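Pectate lyase 47 (Bacillus sp. TS-47, PDB 1VBL) probably cleaves pectate by calcium-dependent beta-elimination, as a secreted, thermostable lyase of polysaccharide lyase family 1. Local coordinates at residues G356-L361 / H397-V402; N327-F332 / N363-I368. One frame throughout, in Å; residues are numbered along the deposited sequence.

Overall arrangement
The two contacts illustrate how late strands of a parallel beta-helix are joined by a hairpin strand and a loop, and their centres are only 6 Å apart. In contact 1 the loop 397-402 rests on the strand 351-361; in contact 2 the strands 322-332 and 364-367 meet across that same strand, which lies between them. Asp-360 joins the two: its N approaches Phe-330 O at 2.7 Å, and its OD2 lies 2.8 Å from Tyr-329 OH, both probable hydrogen bonds. The loop reaches the second contact as well, with Pro-400 CD 3.3 Å from Tyr-367 OH. Each contact is centred about 24 Å from the centre of the chain, away from the calcium site of Asp-190, Asp-229 and Asp-233.

Contact 1: residues G356-L361 / H397-V402; sequences GTIVDL and HPTPSV
The flat carbonyl group of Gly-356 is met by Thr-399 within its own plane, not over a face: OG1 gives a short hydrogen bond of 2.6 Å to Gly-356 O, on a lone pair, with a C=O...donor angle of 140°. Thr-399 CG2 stands 3.2 Å from Gly-356 O, and the same methyl packs on Ile-358. There the packing is tight, with Ile-358 CG1 3.5 Å from Thr-399 CG2 as the two side chains slide past each other in opposite directions. Family 1 pectate lyases are built on a right-handed parallel beta-helix, and the strand 351-361 belongs to its parallel stack, pairing with the strand 322-332; the segment 397-402, which leads into the helix 402-409, covers it here. Ile-358 CD1 is anti to CA (chi2 -179°), which runs the chain along Thr-399, CD1 lying 3.6 Å from Thr-399 CB, and brings it to 3.9 Å from Pro-400 CD. Gly-356 takes a positive phi of 68°, a conformation that favours glycine, and a side chain on it would point at the loop. With a valine in place of Thr-399, Gly-356 O would probably be left without its hydroxyl donor. Roughly opposite Ile-358, Thr-399 touches Asn-327, whose ND2 is hydrogen-bonded to His-397 O.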
ATOM      1  N   GLY A 356     -20.142  12.986   7.021  1.00 12.37           N
ATOM      2  CA  GLY A 356     -19.638  12.784   8.367  1.00 11.20           C
ATOM      3  C   GLY A 356     -18.164  13.052   8.601  1.00 10.56           C
ATOM      4  O   GLY A 356     -17.611  12.602   9.604  1.00  8.96           O
ATOM      5  N   THR A 357     -17.523  13.787   7.697  1.00 10.53           N
ATOM      6  CA  THR A 357     -16.105  14.088   7.854  1.00  9.69           C
ATOM      7  C   THR A 357     -15.861  15.142   8.927  1.00 11.33           C
ATOM      8  O   THR A 357     -16.552  16.164   8.984  1.00 10.82           O
ATOM      9  CB  THR A 357     -15.471  14.629   6.542  1.00 10.33           C
ATOM     10  OG1 THR A 357     -15.620  13.667   5.490  1.00 12.03           O
ATOM     11  CG2 THR A 357     -13.989  14.908   6.748  1.00 10.63           C
ATOM     12  N   ILE A 358     -14.883  14.885   9.786  1.00  9.78           N
ATOM     13  CA  ILE A 358     -14.521  15.849  10.808  1.00 11.23           C
ATOM     14  C   ILE A 358     -13.080  16.261  10.567  1.00 11.86           C
ATOM     15  O   ILE A 358     -12.239  15.430  10.229  1.00 11.00           O
ATOM     16  CB  ILE A 358     -14.597  15.269  12.237  1.00 11.95           C
ATOM     17  CG1 ILE A 358     -16.052  15.029  12.637  1.00 12.86           C
ATOM     18  CG2 ILE A 358     -13.924  16.236  13.226  1.00 11.94           C
ATOM     19  CD1 ILE A 358     -16.204  14.472  14.057  1.00 13.94           C
ATOM     20  N   VAL A 359     -12.804  17.550  10.715  1.00 12.69           N
ATOM     21  CA  VAL A 359     -11.444  18.040  10.575  1.00 13.66           C
ATOM     22  C   VAL A 359     -11.128  18.685  11.918  1.00 14.40           C
ATOM     23  O   VAL A 359     -11.926  19.460  12.451  1.00 13.62           O
ATOM     24  CB  VAL A 359     -11.294  19.073   9.424  1.00 15.06           C
ATOM     25  CG1 VAL A 359     -12.097  20.334   9.717  1.00 15.59           C
ATOM     26  CG2 VAL A 359      -9.823  19.407   9.236  1.00 18.54           C
ATOM     27  N   ASP A 360      -9.980  18.323  12.477  1.00 13.88           N
ATOM     28  CA  ASP A 360      -9.546  18.834  13.771  1.00 16.45           C
ATOM     29  C   ASP A 360      -8.288  19.659  13.539  1.00 15.46           C
ATOM     30  O   ASP A 360      -7.201  19.104  13.366  1.00 15.92           O
ATOM     31  CB  ASP A 360      -9.237  17.656  14.701  1.00 17.97           C
ATOM     32  CG  ASP A 360      -9.059  18.073  16.146  1.00 22.24           C
ATOM     33  OD1 ASP A 360      -8.515  19.167  16.403  1.00 24.05           O
ATOM     34  OD2 ASP A 360      -9.452  17.284  17.032  1.00 24.89           O
ATOM     35  N   LEU A 361      -8.443  20.979  13.529  1.00 14.59           N
ATOM     36  CA  LEU A 361      -7.327  21.892  13.301  1.00 16.27           C
ATOM     37  C   LEU A 361      -7.066  22.791  14.509  1.00 16.15           C
ATOM     38  O   LEU A 361      -7.885  22.876  15.425  1.00 16.12           O
ATOM     39  CB  LEU A 361      -7.620  22.774  12.086  1.00 17.94           C
ATOM     40  CG  LEU A 361      -8.065  22.075  10.800  1.00 21.04           C
ATOM     41  CD1 LEU A 361      -8.311  23.121   9.719  1.00 21.39           C
ATOM     42  CD2 LEU A 361      -7.006  21.084  10.352  1.00 19.83           C
ATOM     43  N   HIS A 397     -19.072   3.510  12.789  1.00 13.34           N
ATOM     44  CA  HIS A 397     -19.080   4.276  14.028  1.00 13.57           C
ATOM     45  C   HIS A 397     -19.226   5.771  13.804  1.00 13.51           C
ATOM     46  O   HIS A 397     -18.868   6.288  12.744  1.00 13.18           O
ATOM     47  CB  HIS A 397     -17.797   4.020  14.810  1.00 12.50           C
ATOM     48  CG  HIS A 397     -17.540   2.574  15.081  1.00 13.80           C
ATOM     49  ND1 HIS A 397     -18.380   1.803  15.854  1.00 16.19           N
ATOM     50  CD2 HIS A 397     -16.552   1.751  14.659  1.00 13.30           C
ATOM     51  CE1 HIS A 397     -17.921   0.566  15.895  1.00 14.15           C
ATOM     52  NE2 HIS A 397     -16.814   0.506  15.177  1.00 17.12           N
ATOM     53  N   PRO A 398     -19.774   6.481  14.803  1.00 13.22           N
ATOM     54  CA  PRO A 398     -19.956   7.931  14.713  1.00 12.22           C
ATOM     55  C   PRO A 398     -18.564   8.542  14.651  1.00 12.01           C
ATOM     56  O   PRO A 398     -17.678   8.154  15.406  1.00  9.86           O
ATOM     57  CB  PRO A 398     -20.701   8.271  16.003  1.00 14.50           C
ATOM     58  CG  PRO A 398     -20.259   7.188  16.956  1.00 16.30           C
ATOM     59  CD  PRO A 398     -20.285   5.961  16.085  1.00 14.43           C
ATOM     60  N   THR A 399     -18.378   9.506  13.759  1.00 10.94           N
ATOM     61  CA  THR A 399     -17.070  10.121  13.565  1.00 11.43           C
ATOM     62  C   THR A 399     -16.273  10.542  14.802  1.00 11.77           C
ATOM     63  O   THR A 399     -15.060  10.316  14.866  1.00 11.37           O
ATOM     64  CB  THR A 399     -17.179  11.325  12.617  1.00 10.96           C
ATOM     65  OG1 THR A 399     -18.095  11.013  11.560  1.00 13.19           O
ATOM     66  CG2 THR A 399     -15.807  11.636  12.000  1.00 10.83           C
ATOM     67  N   PRO A 400     -16.922  11.154  15.803  1.00 11.18           N
ATOM     68  CA  PRO A 400     -16.092  11.536  16.953  1.00 12.37           C
ATOM     69  C   PRO A 400     -15.471  10.384  17.753  1.00 11.05           C
ATOM     70  O   PRO A 400     -14.515  10.588  18.499  1.00 12.84           O
ATOM     71  CB  PRO A 400     -17.022  12.429  17.785  1.00 14.86           C
ATOM     72  CG  PRO A 400     -18.397  12.029  17.360  1.00 17.46           C
ATOM     73  CD  PRO A 400     -18.273  11.735  15.892  1.00 13.19           C
ATOM     74  N   SER A 401     -15.988   9.173  17.577  1.00 10.28           N
ATOM     75  CA  SER A 401     -15.451   8.009  18.283  1.00 13.34           C
ATOM     76  C   SER A 401     -14.279   7.357  17.537  1.00 13.60           C
ATOM     77  O   SER A 401     -13.555   6.528  18.099  1.00 12.73           O
ATOM     78  CB  SER A 401     -16.554   6.962  18.474  1.00 16.56           C
ATOM     79  OG  SER A 401     -17.640   7.497  19.208  1.00 22.52           O
ATOM     80  N   VAL A 402     -14.088   7.740  16.277  1.00 12.72           N
ATOM     81  CA  VAL A 402     -13.036   7.156  15.447  1.00 11.96           C
ATOM     82  C   VAL A 402     -11.588   7.244  15.946  1.00 12.14           C
ATOM     83  O   VAL A 402     -10.898   6.233  16.000  1.00 13.18           O
ATOM     84  CB  VAL A 402     -13.118   7.709  13.998  1.00 13.79           C
ATOM     85  CG1 VAL A 402     -11.898   7.273  13.184  1.00 12.52           C
ATOM     86  CG2 VAL A 402     -14.398   7.195  13.332  1.00 11.01           C
TER

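Contact 2: residues N327-F332 / N363-I368; sequences NNYFSF and NGRRYI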
ATOM      1  N   ASN A 327     -17.801   9.089   7.678  1.00  8.45           N
ATOM      2  CA  ASN A 327     -17.273   9.250   9.024  1.00  8.74           C
ATOM      3  C   ASN A 327     -15.771   9.051   9.227  1.00  9.53           C
ATOM      4  O   ASN A 327     -15.350   8.255  10.072  1.00  8.74           O
ATOM      5  CB  ASN A 327     -18.055   8.317   9.954  1.00  7.99           C
ATOM      6  CG  ASN A 327     -19.549   8.600   9.926  1.00  9.88           C
ATOM      7  OD1 ASN A 327     -20.029   9.344   9.067  1.00  9.09           O
ATOM      8  ND2 ASN A 327     -20.291   8.004  10.858  1.00  7.69           N
ATOM      9  N   ASN A 328     -14.973   9.779   8.454  1.00  8.52           N
ATOM     10  CA  ASN A 328     -13.526   9.715   8.584  1.00  9.34           C
ATOM     11  C   ASN A 328     -13.133  10.945   9.385  1.00  9.01           C
ATOM     12  O   ASN A 328     -13.771  11.992   9.279  1.00  9.16           O
ATOM     13  CB  ASN A 328     -12.854   9.722   7.211  1.00  8.62           C
ATOM     14  CG  ASN A 328     -13.250   8.528   6.376  1.00  9.45           C
ATOM     15  OD1 ASN A 328     -14.136   8.618   5.522  1.00 13.36           O
ATOM     16  ND2 ASN A 328     -12.614   7.395   6.632  1.00  6.85           N
ATOM     17  N   TYR A 329     -12.082  10.810  10.182  1.00  9.57           N
ATOM     18  CA  TYR A 329     -11.620  11.890  11.048  1.00  9.76           C
ATOM     19  C   TYR A 329     -10.207  12.339  10.690  1.00  9.78           C
ATOM     20  O   TYR A 329      -9.284  11.524  10.661  1.00 10.77           O
ATOM     21  CB  TYR A 329     -11.654  11.393  12.495  1.00  8.95           C
ATOM     22  CG  TYR A 329     -11.571  12.462  13.560  1.00  9.57           C
ATOM     23  CD1 TYR A 329     -12.622  12.652  14.451  1.00  9.62           C
ATOM     24  CD2 TYR A 329     -10.429  13.253  13.708  1.00 10.81           C
ATOM     25  CE1 TYR A 329     -12.545  13.598  15.469  1.00 11.93           C
ATOM     26  CE2 TYR A 329     -10.340  14.208  14.729  1.00 12.60           C
ATOM     27  CZ  TYR A 329     -11.406  14.370  15.605  1.00 12.17           C
ATOM     28  OH  TYR A 329     -11.340  15.299  16.618  1.00 13.48           O
ATOM     29  N   PHE A 330     -10.040  13.635  10.431  1.00  9.95           N
ATOM     30  CA  PHE A 330      -8.730  14.189  10.088  1.00 10.86           C
ATOM     31  C   PHE A 330      -8.221  15.124  11.179  1.00 12.13           C
ATOM     32  O   PHE A 330      -8.964  15.967  11.682  1.00 12.95           O
ATOM     33  CB  PHE A 330      -8.781  14.998   8.783  1.00  8.98           C
ATOM     34  CG  PHE A 330      -9.040  14.175   7.555  1.00  9.58           C
ATOM     35  CD1 PHE A 330     -10.330  13.765   7.235  1.00  7.99           C
ATOM     36  CD2 PHE A 330      -7.991  13.835   6.704  1.00  9.53           C
ATOM     37  CE1 PHE A 330     -10.574  13.033   6.080  1.00  9.52           C
ATOM     38  CE2 PHE A 330      -8.219  13.101   5.545  1.00  8.55           C
ATOM     39  CZ  PHE A 330      -9.516  12.698   5.230  1.00 11.14           C
ATOM     40  N   SER A 331      -6.946  14.980  11.521  1.00 11.41           N
ATOM     41  CA  SER A 331      -6.320  15.823  12.531  1.00 13.33           C
ATOM     42  C   SER A 331      -5.016  16.383  11.974  1.00 13.40           C
ATOM     43  O   SER A 331      -4.179  15.634  11.477  1.00 14.20           O
ATOM     44  CB  SER A 331      -6.029  15.008  13.793  1.00 14.29           C
ATOM     45  OG  SER A 331      -5.417  15.810  14.786  1.00 17.41           O
ATOM     46  N   PHE A 332      -4.857  17.701  12.047  1.00 13.94           N
ATOM     47  CA  PHE A 332      -3.651  18.379  11.569  1.00 14.91           C
ATOM     48  C   PHE A 332      -3.186  19.302  12.694  1.00 14.90           C
ATOM     49  O   PHE A 332      -4.015  19.874  13.398  1.00 16.50           O
ATOM     50  CB  PHE A 332      -3.968  19.232  10.334  1.00 14.35           C
ATOM     51  CG  PHE A 332      -4.320  18.434   9.105  1.00 14.26           C
ATOM     52  CD1 PHE A 332      -3.334  18.070   8.191  1.00 13.79           C
ATOM     53  CD2 PHE A 332      -5.640  18.073   8.848  1.00 14.37           C
ATOM     54  CE1 PHE A 332      -3.660  17.359   7.033  1.00 14.51           C
ATOM     55  CE2 PHE A 332      -5.978  17.363   7.694  1.00 14.99           C
ATOM     56  CZ  PHE A 332      -4.986  17.006   6.784  1.00 14.95           C
ATOM     57  N   ASN A 363      -7.343  25.818  14.705  1.00 19.80           N
ATOM     58  CA  ASN A 363      -8.347  26.873  14.717  1.00 23.53           C
ATOM     59  C   ASN A 363      -9.737  26.310  14.977  1.00 24.88           C
ATOM     60  O   ASN A 363     -10.734  27.023  14.848  1.00 26.22           O
ATOM     61  CB  ASN A 363      -8.331  27.642  13.389  1.00 25.01           C
ATOM     62  CG  ASN A 363      -9.177  26.980  12.313  1.00 27.79           C
ATOM     63  OD1 ASN A 363      -9.231  25.757  12.207  1.00 24.10           O
ATOM     64  ND2 ASN A 363      -9.831  27.798  11.495  1.00 31.46           N
ATOM     65  N   GLY A 364      -9.804  25.030  15.334  1.00 23.54           N
ATOM     66  CA  GLY A 364     -11.094  24.430  15.612  1.00 24.24           C
ATOM     67  C   GLY A 364     -11.330  23.025  15.085  1.00 22.51           C
ATOM     68  O   GLY A 364     -10.667  22.553  14.160  1.00 19.97           O
ATOM     69  N   ARG A 365     -12.307  22.365  15.691  1.00 21.67           N
ATOM     70  CA  ARG A 365     -12.690  21.010  15.334  1.00 22.99           C
ATOM     71  C   ARG A 365     -14.158  21.035  14.916  1.00 20.61           C
ATOM     72  O   ARG A 365     -14.999  21.558  15.642  1.00 19.30           O
ATOM     73  CB  ARG A 365     -12.500  20.107  16.551  1.00 26.30           C
ATOM     74  CG  ARG A 365     -13.132  18.743  16.459  1.00 29.36           C
ATOM     75  CD  ARG A 365     -13.117  18.086  17.827  1.00 32.89           C
ATOM     76  NE  ARG A 365     -13.875  16.842  17.848  1.00 37.22           N
ATOM     77  CZ  ARG A 365     -14.335  16.268  18.954  1.00 38.77           C
ATOM     78  NH1 ARG A 365     -14.115  16.828  20.138  1.00 39.09           N
ATOM     79  NH2 ARG A 365     -15.019  15.136  18.876  1.00 39.68           N
ATOM     80  N   ARG A 366     -14.471  20.481  13.748  1.00 19.15           N
ATOM     81  CA  ARG A 366     -15.857  20.477  13.296  1.00 17.40           C
ATOM     82  C   ARG A 366     -16.103  19.589  12.095  1.00 15.51           C
ATOM     83  O   ARG A 366     -15.168  19.146  11.435  1.00 12.98           O
ATOM     84  CB  ARG A 366     -16.303  21.896  12.935  1.00 20.13           C
ATOM     85  CG  ARG A 366     -15.755  22.416  11.608  1.00 23.53           C
ATOM     86  CD  ARG A 366     -14.265  22.697  11.670  1.00 28.73           C
ATOM     87  NE  ARG A 366     -13.803  23.411  10.482  1.00 32.47           N
ATOM     88  CZ  ARG A 366     -12.597  23.956  10.356  1.00 33.41           C
ATOM     89  NH1 ARG A 366     -11.720  23.871  11.347  1.00 33.96           N
ATOM     90  NH2 ARG A 366     -12.269  24.593   9.238  1.00 34.54           N
ATOM     91  N   TYR A 367     -17.378  19.327  11.828  1.00 14.09           N
ATOM     92  CA  TYR A 367     -17.757  18.541  10.668  1.00 14.66           C
ATOM     93  C   TYR A 367     -17.516  19.449   9.478  1.00 15.34           C
ATOM     94  O   TYR A 367     -17.701  20.667   9.568  1.00 13.80           O
ATOM     95  CB  TYR A 367     -19.234  18.153  10.718  1.00 15.71           C
ATOM     96  CG  TYR A 367     -19.515  16.964  11.602  1.00 15.64           C
ATOM     97  CD1 TYR A 367     -19.964  17.130  12.911  1.00 17.34           C
ATOM     98  CD2 TYR A 367     -19.301  15.669  11.136  1.00 14.67           C
ATOM     99  CE1 TYR A 367     -20.194  16.023  13.739  1.00 17.63           C
ATOM    100  CE2 TYR A 367     -19.526  14.562  11.947  1.00 15.14           C
ATOM    101  CZ  TYR A 367     -19.971  14.745  13.245  1.00 14.58           C
ATOM    102  OH  TYR A 367     -20.188  13.644  14.043  1.00 14.28           O
ATOM    103  N   ILE A 368     -17.109  18.866   8.360  1.00 14.33           N
ATOM    104  CA  ILE A 368     -16.838  19.661   7.177  1.00 15.19           C
ATOM    105  C   ILE A 368     -17.177  18.893   5.911  1.00 15.84           C
ATOM    106  O   ILE A 368     -17.112  17.661   5.877  1.00 16.09           O
ATOM    107  CB  ILE A 368     -15.350  20.079   7.139  1.00 14.94           C
ATOM    108  CG1 ILE A 368     -15.075  20.971   5.925  1.00 16.13           C
ATOM    109  CG2 ILE A 368     -14.461  18.837   7.102  1.00 14.27           C
ATOM    110  CD1 ILE A 368     -13.664  21.537   5.905  1.00 18.25           C
TER
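Tyr-329 and Arg-365 meet by their side chains across an intervening strand of the beta-helix: the strand 351-361 runs parallel to 322-332 and forms an antiparallel beta hairpin with 364-367. Here long side chains bridge the gap, since the closest CA atoms, those of Tyr-329 and Tyr-367, are 9.1 Å apart. Tyr-329 has CG anti to the backbone N (chi1 -164°), a conformation that takes its hydroxyl across to the arginine. Arg-365, extended from CG to NE, crosses the tyrosine at about a right angle, with ring and guanidinium planes 42° apart, and sets NE at the ring edge, near the ring plane, 3.2 Å from Tyr-329 OH. The approach angle is too poor for a hydrogen bond, and CD of Arg-365 packs against the same Tyr-329 OH at 3.5 Å. The phenol oxygen is instead satisfied by Asp-360 OD2, on the strand between. Pro-400 of the covering loop touches both Arg-365 and Tyr-367. Arg-366, next after Arg-365, folds back upon the hairpin turn, its CG between the backbone N and the carbonyl carbon. There its NH1 donates to Asn-363 OD1 at 3.2 Å, tilted 26° from the carbonyl plane of the amide.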